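DNA-binding protein (Silicibacter pomeroyi, PDB 3EUS) probably binds DNA through a helix-turn-helix domain of the XRE/Cro-C1 type. Local coordinates at residues L19-Q30 against S42-R50. Sequence-based numbering, arbitrary orientation.
Sequences LRQARLDAGLTQ and SFVAKVETR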
# COMPACT_ATOMS: atom_id res chain seq x y z
N LEU A 19 0.40 1.57 10.93
CA LEU A 19 1.20 0.32 10.92
C LEU A 19 1.59 -0.04 12.33
O LEU A 19 1.45 -1.20 12.80
CB LEU A 19 2.41 0.51 10.06
CG LEU A 19 2.15 0.50 8.56
CD1 LEU A 19 3.46 0.86 7.86
CD2 LEU A 19 1.61 -0.85 8.17
N ARG A 20 2.07 0.96 13.05
CA ARG A 20 2.49 0.73 14.43
C ARG A 20 1.30 0.36 15.30
O ARG A 20 1.40 -0.53 16.15
CB ARG A 20 3.23 1.98 15.02
CG ARG A 20 3.56 1.86 16.49
CD ARG A 20 4.26 3.14 17.08
NE ARG A 20 3.68 4.39 16.57
CZ ARG A 20 4.25 5.16 15.62
NH1 ARG A 20 5.48 4.87 15.15
NH2 ARG A 20 3.66 6.28 15.21
N GLN A 21 0.18 1.06 15.15
CA GLN A 21 -0.97 0.80 16.01
C GLN A 21 -1.57 -0.60 15.73
O GLN A 21 -1.97 -1.29 16.68
CB GLN A 21 -2.01 1.92 15.89
CG GLN A 21 -2.75 2.31 17.23
CD GLN A 21 -1.84 2.49 18.44
OE1 GLN A 21 -0.98 3.40 18.50
NE2 GLN A 21 -2.04 1.63 19.45
N ALA A 22 -1.55 -1.04 14.46
CA ALA A 22 -1.93 -2.41 14.16
C ALA A 22 -1.07 -3.41 14.94
O ALA A 22 -1.57 -4.40 15.50
CB ALA A 22 -1.92 -2.70 12.61
N ARG A 23 0.24 -3.19 14.98
CA ARG A 23 1.14 -4.10 15.66
C ARG A 23 0.86 -4.11 17.14
O ARG A 23 0.79 -5.16 17.75
CB ARG A 23 2.59 -3.70 15.43
CG ARG A 23 3.61 -4.49 16.22
CD ARG A 23 4.99 -4.10 15.88
NE ARG A 23 5.26 -2.69 16.22
CZ ARG A 23 5.44 -2.21 17.46
NH1 ARG A 23 5.39 -2.98 18.54
NH2 ARG A 23 5.69 -0.92 17.62
N LEU A 24 0.79 -2.91 17.72
CA LEU A 24 0.57 -2.73 19.15
C LEU A 24 -0.80 -3.29 19.51
O LEU A 24 -0.92 -3.93 20.57
CB LEU A 24 0.62 -1.25 19.54
CG LEU A 24 1.99 -0.56 19.50
CD1 LEU A 24 1.87 0.94 19.72
CD2 LEU A 24 2.94 -1.19 20.49
N ASP A 25 -1.81 -3.06 18.65
CA ASP A 25 -3.16 -3.65 18.87
C ASP A 25 -3.20 -5.19 18.87
O ASP A 25 -4.05 -5.78 19.54
CB ASP A 25 -4.19 -3.14 17.87
CG ASP A 25 -4.56 -1.66 18.08
OD1 ASP A 25 -4.15 -1.08 19.10
OD2 ASP A 25 -5.24 -1.08 17.17
N ALA A 26 -2.26 -5.83 18.16
CA ALA A 26 -2.15 -7.30 18.13
C ALA A 26 -1.29 -7.83 19.25
O ALA A 26 -1.12 -9.05 19.39
CB ALA A 26 -1.55 -7.76 16.74
N GLY A 27 -0.70 -6.94 20.03
CA GLY A 27 0.08 -7.33 21.18
C GLY A 27 1.45 -7.83 20.83
O GLY A 27 1.97 -8.70 21.54
N LEU A 28 2.05 -7.28 19.77
CA LEU A 28 3.32 -7.73 19.23
C LEU A 28 4.38 -6.69 19.46
O LEU A 28 4.11 -5.50 19.26
CB LEU A 28 3.23 -7.94 17.71
CG LEU A 28 2.24 -8.95 17.13
CD1 LEU A 28 2.09 -8.90 15.58
CD2 LEU A 28 2.64 -10.34 17.57
N THR A 29 5.59 -7.15 19.81
CA THR A 29 6.75 -6.30 19.86
C THR A 29 7.22 -6.13 18.42
O THR A 29 6.81 -6.89 17.56
CB THR A 29 7.91 -6.95 20.67
OG1 THR A 29 8.31 -8.16 20.04
CG2 THR A 29 7.46 -7.23 22.11
N GLN A 30 8.10 -5.18 18.16
CA GLN A 30 8.69 -5.13 16.83
C GLN A 30 9.35 -6.48 16.41
O GLN A 30 9.18 -6.92 15.27
CB GLN A 30 9.66 -3.98 16.73
CG GLN A 30 8.99 -2.61 16.87
CD GLN A 30 9.99 -1.49 16.83
OE1 GLN A 30 11.10 -1.64 17.33
NE2 GLN A 30 9.62 -0.39 16.22
N SER A 42 14.92 -4.82 12.69
CA SER A 42 15.23 -3.52 12.06
C SER A 42 14.28 -3.14 10.94
O SER A 42 14.01 -1.96 10.74
CB SER A 42 16.69 -3.49 11.57
OG SER A 42 16.90 -4.32 10.43
N PHE A 43 13.72 -4.12 10.24
CA PHE A 43 12.73 -3.84 9.22
C PHE A 43 11.50 -3.16 9.78
O PHE A 43 11.09 -2.11 9.26
CB PHE A 43 12.33 -5.14 8.47
CG PHE A 43 11.16 -4.97 7.53
CD1 PHE A 43 11.34 -4.44 6.26
CD2 PHE A 43 9.89 -5.37 7.90
CE1 PHE A 43 10.27 -4.31 5.39
CE2 PHE A 43 8.80 -5.25 7.01
CZ PHE A 43 8.97 -4.70 5.77
N VAL A 44 10.95 -3.72 10.86
CA VAL A 44 9.80 -3.17 11.54
C VAL A 44 10.12 -1.79 12.13
O VAL A 44 9.36 -0.85 11.89
CB VAL A 44 9.25 -4.12 12.59
CG1 VAL A 44 8.09 -3.46 13.44
CG2 VAL A 44 8.74 -5.40 11.89
N ALA A 45 11.23 -1.68 12.85
CA ALA A 45 11.61 -0.37 13.42
C ALA A 45 11.75 0.69 12.33
O ALA A 45 11.26 1.83 12.47
CB ALA A 45 12.92 -0.46 14.22
N LYS A 46 12.42 0.34 11.24
CA LYS A 46 12.67 1.28 10.18
C LYS A 46 11.40 1.70 9.46
O LYS A 46 11.21 2.89 9.16
CB LYS A 46 13.70 0.77 9.19
CG LYS A 46 15.11 0.86 9.72
CD LYS A 46 16.11 0.18 8.79
CE LYS A 46 17.55 0.48 9.21
NZ LYS A 46 18.51 0.20 8.13
N VAL A 47 10.51 0.75 9.17
CA VAL A 47 9.27 1.12 8.54
C VAL A 47 8.46 2.10 9.42
O VAL A 47 7.89 3.08 8.93
CB VAL A 47 8.45 -0.15 8.20
CG1 VAL A 47 6.97 0.18 7.93
CG2 VAL A 47 9.11 -0.91 6.99
N GLU A 48 8.35 1.80 10.70
CA GLU A 48 7.58 2.62 11.64
C GLU A 48 8.07 4.05 11.85
O GLU A 48 7.27 4.97 12.15
CB GLU A 48 7.45 1.88 12.97
CG GLU A 48 6.60 0.57 12.78
CD GLU A 48 6.27 -0.10 14.09
OE1 GLU A 48 6.87 0.28 15.10
OE2 GLU A 48 5.39 -1.01 14.15
N THR A 49 9.38 4.24 11.74
CA THR A 49 10.00 5.53 11.93
C THR A 49 10.39 6.20 10.60
O THR A 49 11.19 7.13 10.59
CB THR A 49 11.19 5.37 12.87
OG1 THR A 49 12.16 4.48 12.30
CG2 THR A 49 10.71 4.79 14.18
N ARG A 50 9.82 5.70 9.50
CA ARG A 50 9.87 6.34 8.19
C ARG A 50 11.32 6.33 7.67
O ARG A 50 11.81 7.29 7.05
CB ARG A 50 9.28 7.76 8.30
CG ARG A 50 7.80 7.71 8.74
CD ARG A 50 7.18 9.01 9.15
NE ARG A 50 7.89 9.66 10.21
CZ ARG A 50 8.74 10.67 10.06
NH1 ARG A 50 8.90 11.23 8.86
NH2 ARG A 50 9.38 11.13 11.12
O HOH W 1 6.04 7.00 12.63
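Arg23 grips the carboxylate of Glu48 side-on, one nitrogen to each oxygen. Arg23 NE gives an almost straight bond (178°) in the guanidinium plane to Glu48 OE2 at 2.7 Å. Arg23 NH2 reaches Glu48 OE1 at 3.0 Å on its syn lone pair. The two planes stay 34° apart. The Arg23 chain leaves with CG anti to the backbone N and bends at CG-CD (chi3 63°), which turns the NE edge to the acid. Arg23 NH1 hydrogen-bonds to Leu28 O at 2.9 Å, tying the turn after helix 10-25 to the same guanidinium. Glu48 OE1 also accepts from Gln30 NE2 at 3.0 Å, met from above the carboxylate plane, and Gln30 CG lies over the centre of one Arg23 guanidinium face. With alanine at Arg23, the buried Glu48 carboxylate would probably lose its salt-bridge partner and Leu28 O this donor. Outward, Val44 CG1 packs on Gln30 CG at 3.6 Å, and Leu19 CD1 meets Val47 CG1 at 3.6 Å, the two side chains crossing at about a right angle. Trp62 of helix 56-65 touches Val44, Val47 and Glu48 and bonds to Leu19 O. Glu48 thus sits as a knob among Leu19, Arg20, Arg23 and Gln30, joining three helices of the helix-turn-helix fold; two donors on OE1 and one on OE2 probably keep its carboxylate ionised and fix its rotation.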